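Local coordinates for protein argonaute (Marinitoga piezophila, PDB 5I4A) that cleaves single-stranded DNA targets under the direction of short guide RNAs that carry a 5'-hydroxyl, and may defend against mobile genetic elements, at residues N102-K107 against F112-E117. Numbering follows the deposited sequence.
Sequences NDFYFK and FISNSE. With nucleotides of chain B.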
ATOM      1  N   ASN A 102      25.794 -12.850 -12.455  1.00 37.22           N
ATOM      2  CA  ASN A 102      25.469 -14.246 -12.211  1.00 37.55           C
ATOM      3  C   ASN A 102      24.183 -14.663 -12.911  1.00 36.35           C
ATOM      4  O   ASN A 102      23.535 -15.628 -12.494  1.00 38.25           O
ATOM      5  CB  ASN A 102      25.394 -14.515 -10.708  1.00 36.37           C
ATOM      6  CG  ASN A 102      26.754 -14.424 -10.038  1.00 44.96           C
ATOM      7  OD1 ASN A 102      27.453 -15.427  -9.883  1.00 51.58           O
ATOM      8  ND2 ASN A 102      27.141 -13.216  -9.646  1.00 37.96           N
ATOM      9  N   ASP A 103      23.804 -13.938 -13.966  1.00 52.11           N
ATOM     10  CA  ASP A 103      22.717 -14.280 -14.879  1.00 63.42           C
ATOM     11  C   ASP A 103      21.343 -14.238 -14.224  1.00 64.77           C
ATOM     12  O   ASP A 103      20.409 -14.893 -14.699  1.00 64.11           O
ATOM     13  CB  ASP A 103      22.949 -15.645 -15.535  1.00 71.66           C
ATOM     14  CG  ASP A 103      22.802 -15.594 -17.044  1.00 78.86           C
ATOM     15  OD1 ASP A 103      23.679 -15.005 -17.711  1.00 74.88           O
ATOM     16  OD2 ASP A 103      21.808 -16.141 -17.563  1.00 86.73           O
ATOM     17  N   PHE A 104      21.189 -13.481 -13.142  1.00 54.15           N
ATOM     18  CA  PHE A 104      19.860 -13.169 -12.641  1.00 45.60           C
ATOM     19  C   PHE A 104      19.204 -12.129 -13.539  1.00 42.38           C
ATOM     20  O   PHE A 104      19.871 -11.260 -14.107  1.00 40.50           O
ATOM     21  CB  PHE A 104      19.928 -12.635 -11.210  1.00 45.60           C
ATOM     22  CG  PHE A 104      20.140 -13.696 -10.167  1.00 47.48           C
ATOM     23  CD1 PHE A 104      21.334 -14.395 -10.099  1.00 36.38           C
ATOM     24  CD2 PHE A 104      19.151 -13.976  -9.237  1.00 48.37           C
ATOM     25  CE1 PHE A 104      21.532 -15.367  -9.134  1.00 37.91           C
ATOM     26  CE2 PHE A 104      19.343 -14.946  -8.267  1.00 53.13           C
ATOM     27  CZ  PHE A 104      20.536 -15.643  -8.217  1.00 52.28           C
ATOM     28  N   TYR A 105      17.885 -12.228 -13.676  1.00 38.89           N
ATOM     29  CA  TYR A 105      17.122 -11.172 -14.319  1.00 39.97           C
ATOM     30  C   TYR A 105      16.795 -10.093 -13.299  1.00 42.56           C
ATOM     31  O   TYR A 105      16.511 -10.386 -12.135  1.00 41.64           O
ATOM     32  CB  TYR A 105      15.830 -11.717 -14.928  1.00 45.59           C
ATOM     33  CG  TYR A 105      16.027 -12.542 -16.178  1.00 52.35           C
ATOM     34  CD1 TYR A 105      17.236 -12.528 -16.860  1.00 53.12           C
ATOM     35  CD2 TYR A 105      14.999 -13.330 -16.680  1.00 53.25           C
ATOM     36  CE1 TYR A 105      17.420 -13.286 -18.003  1.00 58.23           C
ATOM     37  CE2 TYR A 105      15.171 -14.086 -17.822  1.00 55.04           C
ATOM     38  CZ  TYR A 105      16.382 -14.063 -18.480  1.00 59.96           C
ATOM     39  OH  TYR A 105      16.550 -14.815 -19.621  1.00 61.63           O
ATOM     40  N   PHE A 106      16.850  -8.841 -13.737  1.00 40.56           N
ATOM     41  CA  PHE A 106      16.445  -7.720 -12.905  1.00 37.11           C
ATOM     42  C   PHE A 106      15.001  -7.349 -13.211  1.00 41.93           C
ATOM     43  O   PHE A 106      14.585  -7.324 -14.373  1.00 41.04           O
ATOM     44  CB  PHE A 106      17.351  -6.506 -13.117  1.00 40.68           C
ATOM     45  CG  PHE A 106      16.828  -5.247 -12.483  1.00 42.14           C
ATOM     46  CD1 PHE A 106      16.981  -5.024 -11.125  1.00 39.50           C
ATOM     47  CD2 PHE A 106      16.174  -4.289 -13.244  1.00 40.98           C
ATOM     48  CE1 PHE A 106      16.494  -3.869 -10.537  1.00 42.54           C
ATOM     49  CE2 PHE A 106      15.684  -3.132 -12.663  1.00 36.75           C
ATOM     50  CZ  PHE A 106      15.845  -2.922 -11.308  1.00 42.11           C
ATOM     51  N   LYS A 107      14.243  -7.070 -12.157  1.00 35.80           N
ATOM     52  CA  LYS A 107      12.869  -6.605 -12.265  1.00 30.19           C
ATOM     53  C   LYS A 107      12.702  -5.402 -11.351  1.00 41.36           C
ATOM     54  O   LYS A 107      13.318  -5.340 -10.281  1.00 37.44           O
ATOM     55  CB  LYS A 107      11.878  -7.720 -11.898  1.00 32.58           C
ATOM     56  CG  LYS A 107      10.414  -7.395 -12.154  1.00 37.72           C
ATOM     57  CD  LYS A 107       9.577  -8.669 -12.171  1.00 39.44           C
ATOM     58  CE  LYS A 107       8.087  -8.373 -12.184  1.00 43.09           C
ATOM     59  NZ  LYS A 107       7.489  -8.461 -10.820  1.00 48.25           N
ATOM     60  N   PHE A 112      15.328  -9.727  -8.115  1.00 29.94           N
ATOM     61  CA  PHE A 112      16.316 -10.430  -8.925  1.00 38.94           C
ATOM     62  C   PHE A 112      15.830 -11.852  -9.166  1.00 35.21           C
ATOM     63  O   PHE A 112      15.736 -12.656  -8.230  1.00 43.92           O
ATOM     64  CB  PHE A 112      17.688 -10.398  -8.263  1.00 34.93           C
ATOM     65  CG  PHE A 112      18.290  -9.022  -8.213  1.00 37.63           C
ATOM     66  CD1 PHE A 112      18.765  -8.421  -9.367  1.00 37.29           C
ATOM     67  CD2 PHE A 112      18.364  -8.322  -7.022  1.00 37.51           C
ATOM     68  CE1 PHE A 112      19.312  -7.153  -9.332  1.00 29.82           C
ATOM     69  CE2 PHE A 112      18.909  -7.053  -6.981  1.00 29.86           C
ATOM     70  CZ  PHE A 112      19.382  -6.469  -8.136  1.00 29.85           C
ATOM     71  N   ILE A 113      15.526 -12.151 -10.422  1.00 32.86           N
ATOM     72  CA  ILE A 113      14.936 -13.422 -10.816  1.00 36.20           C
ATOM     73  C   ILE A 113      16.062 -14.397 -11.133  1.00 33.78           C
ATOM     74  O   ILE A 113      16.868 -14.149 -12.035  1.00 33.96           O
ATOM     75  CB  ILE A 113      14.012 -13.235 -12.028  1.00 36.45           C
ATOM     76  CG1 ILE A 113      12.846 -12.311 -11.678  1.00 31.38           C
ATOM     77  CG2 ILE A 113      13.518 -14.565 -12.544  1.00 33.78           C
ATOM     78  CD1 ILE A 113      12.028 -11.889 -12.883  1.00 30.01           C
ATOM     79  N   SER A 114      16.122 -15.501 -10.396  1.00 52.58           N
ATOM     80  CA  SER A 114      17.117 -16.523 -10.686  1.00 52.63           C
ATOM     81  C   SER A 114      16.770 -17.255 -11.977  1.00 52.76           C
ATOM     82  O   SER A 114      15.599 -17.463 -12.305  1.00 52.88           O
ATOM     83  CB  SER A 114      17.221 -17.523  -9.535  1.00 52.74           C
ATOM     84  OG  SER A 114      18.110 -18.579  -9.858  1.00 52.81           O
ATOM     85  N   ASN A 115      17.809 -17.645 -12.715  1.00 52.73           N
ATOM     86  CA  ASN A 115      17.639 -18.420 -13.935  1.00 52.85           C
ATOM     87  C   ASN A 115      18.219 -19.824 -13.846  1.00 52.98           C
ATOM     88  O   ASN A 115      18.169 -20.561 -14.836  1.00 53.08           O
ATOM     89  CB  ASN A 115      18.250 -17.681 -15.131  1.00 52.71           C
ATOM     90  CG  ASN A 115      17.351 -16.580 -15.655  1.00 52.65           C
ATOM     91  OD1 ASN A 115      16.291 -16.849 -16.224  1.00 52.77           O
ATOM     92  ND2 ASN A 115      17.767 -15.335 -15.470  1.00 52.45           N
ATOM     93  N   SER A 116      18.768 -20.213 -12.695  1.00 52.98           N
ATOM     94  CA  SER A 116      19.144 -21.597 -12.435  1.00 53.66           C
ATOM     95  C   SER A 116      18.196 -22.302 -11.482  1.00 55.14           C
ATOM     96  O   SER A 116      17.979 -23.506 -11.624  1.00 53.46           O
ATOM     97  CB  SER A 116      20.567 -21.672 -11.864  1.00 57.70           C
ATOM     98  OG  SER A 116      20.578 -21.386 -10.476  1.00 63.22           O
ATOM     99  N   GLU A 117      17.625 -21.578 -10.521  1.00 56.13           N
ATOM    100  CA  GLU A 117      16.651 -22.142  -9.589  1.00 54.00           C
ATOM    101  C   GLU A 117      15.245 -21.957 -10.160  1.00 55.82           C
ATOM    102  O   GLU A 117      14.416 -21.200  -9.655  1.00 54.08           O
ATOM    103  CB  GLU A 117      16.794 -21.496  -8.216  1.00 58.58           C
ATOM    104  CG  GLU A 117      18.190 -21.612  -7.640  1.00 64.71           C
ATOM    105  CD  GLU A 117      18.637 -23.052  -7.505  1.00 72.87           C
ATOM    106  OE1 GLU A 117      17.895 -23.846  -6.889  1.00 64.65           O
ATOM    107  OE2 GLU A 117      19.718 -23.392  -8.030  1.00 80.81           O
TER
ATOM    108  P     C B   8       2.585  -5.772  -7.697  1.00 86.20           P
ATOM    109  OP1   C B   8       2.592  -6.512  -6.408  1.00 84.74           O
ATOM    110  OP2   C B   8       1.783  -4.524  -7.832  1.00 82.76           O
ATOM    111  O5'   C B   8       4.096  -5.434  -8.062  1.00 71.71           O
ATOM    112  C5'   C B   8       4.951  -6.440  -8.595  1.00 72.23           C
ATOM    113  C4'   C B   8       6.096  -5.814  -9.365  1.00 79.77           C
ATOM    114  O4'   C B   8       5.622  -5.289 -10.629  1.00 79.99           O
ATOM    115  C3'   C B   8       6.734  -4.618  -8.691  1.00 78.03           C
ATOM    116  O3'   C B   8       7.659  -4.996  -7.683  1.00 74.31           O
ATOM    117  C2'   C B   8       7.354  -3.863  -9.856  1.00 76.55           C
ATOM    118  O2'   C B   8       8.582  -4.465 -10.245  1.00 75.28           O
ATOM    119  C1'   C B   8       6.320  -4.106 -10.956  1.00 77.40           C
TER
HETATM  120  O   HOH W   1      20.632 -16.926 -12.466  1.00 39.33           O
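Tyr105 and Ile113 pair across the antiparallel hairpin that opens linker L1, and two backbone hydrogen bonds join them, Tyr105 N to Ile113 O (2.7 Å) and Ile113 N to Tyr105 O (2.6 Å). Followed outward, the tyrosine first rests its CB on Ile113 CB at 3.7 Å. CG lies anti to the carbonyl carbon (chi1 -73°), which brings the ring beneath the Asn115 amide: ND2 sits 3.1 Å above the ring plane, over its centre, with CD1 (3.2 Å) and CE1 close below it. CE2 and CZ lie near OD1, and OH ends 4.0 Å from OD1, too far for a bond. The two planes stand 72° apart. The same ND2 donates to Asp103 O (2.8 Å, 161° at the hydrogen), and a water accepting from Asn115 N also reaches Asn102 O. Asparagine suits this corner because its short amide can bond a carbonyl and still cover the broad face tyrosine offers. Before the strand, Phe104 lays CE2 against Ser114 CB (3.6 Å); on the face opposite Tyr105 and Ile113, Phe112 CE1 meets the Phe106 ring edge. Phenylalanine suits 104 and 112, where both rings pack on Phe99 of helix 84-101, and branched Ile113 fits against Leu155. An alanine in place of Tyr105 would probably leave the Asn115 amide without its aromatic floor and freer to turn. One Asn115 N-H is spent on Asp103 O, probably polarising the amide and strengthening the other's approach to the ring.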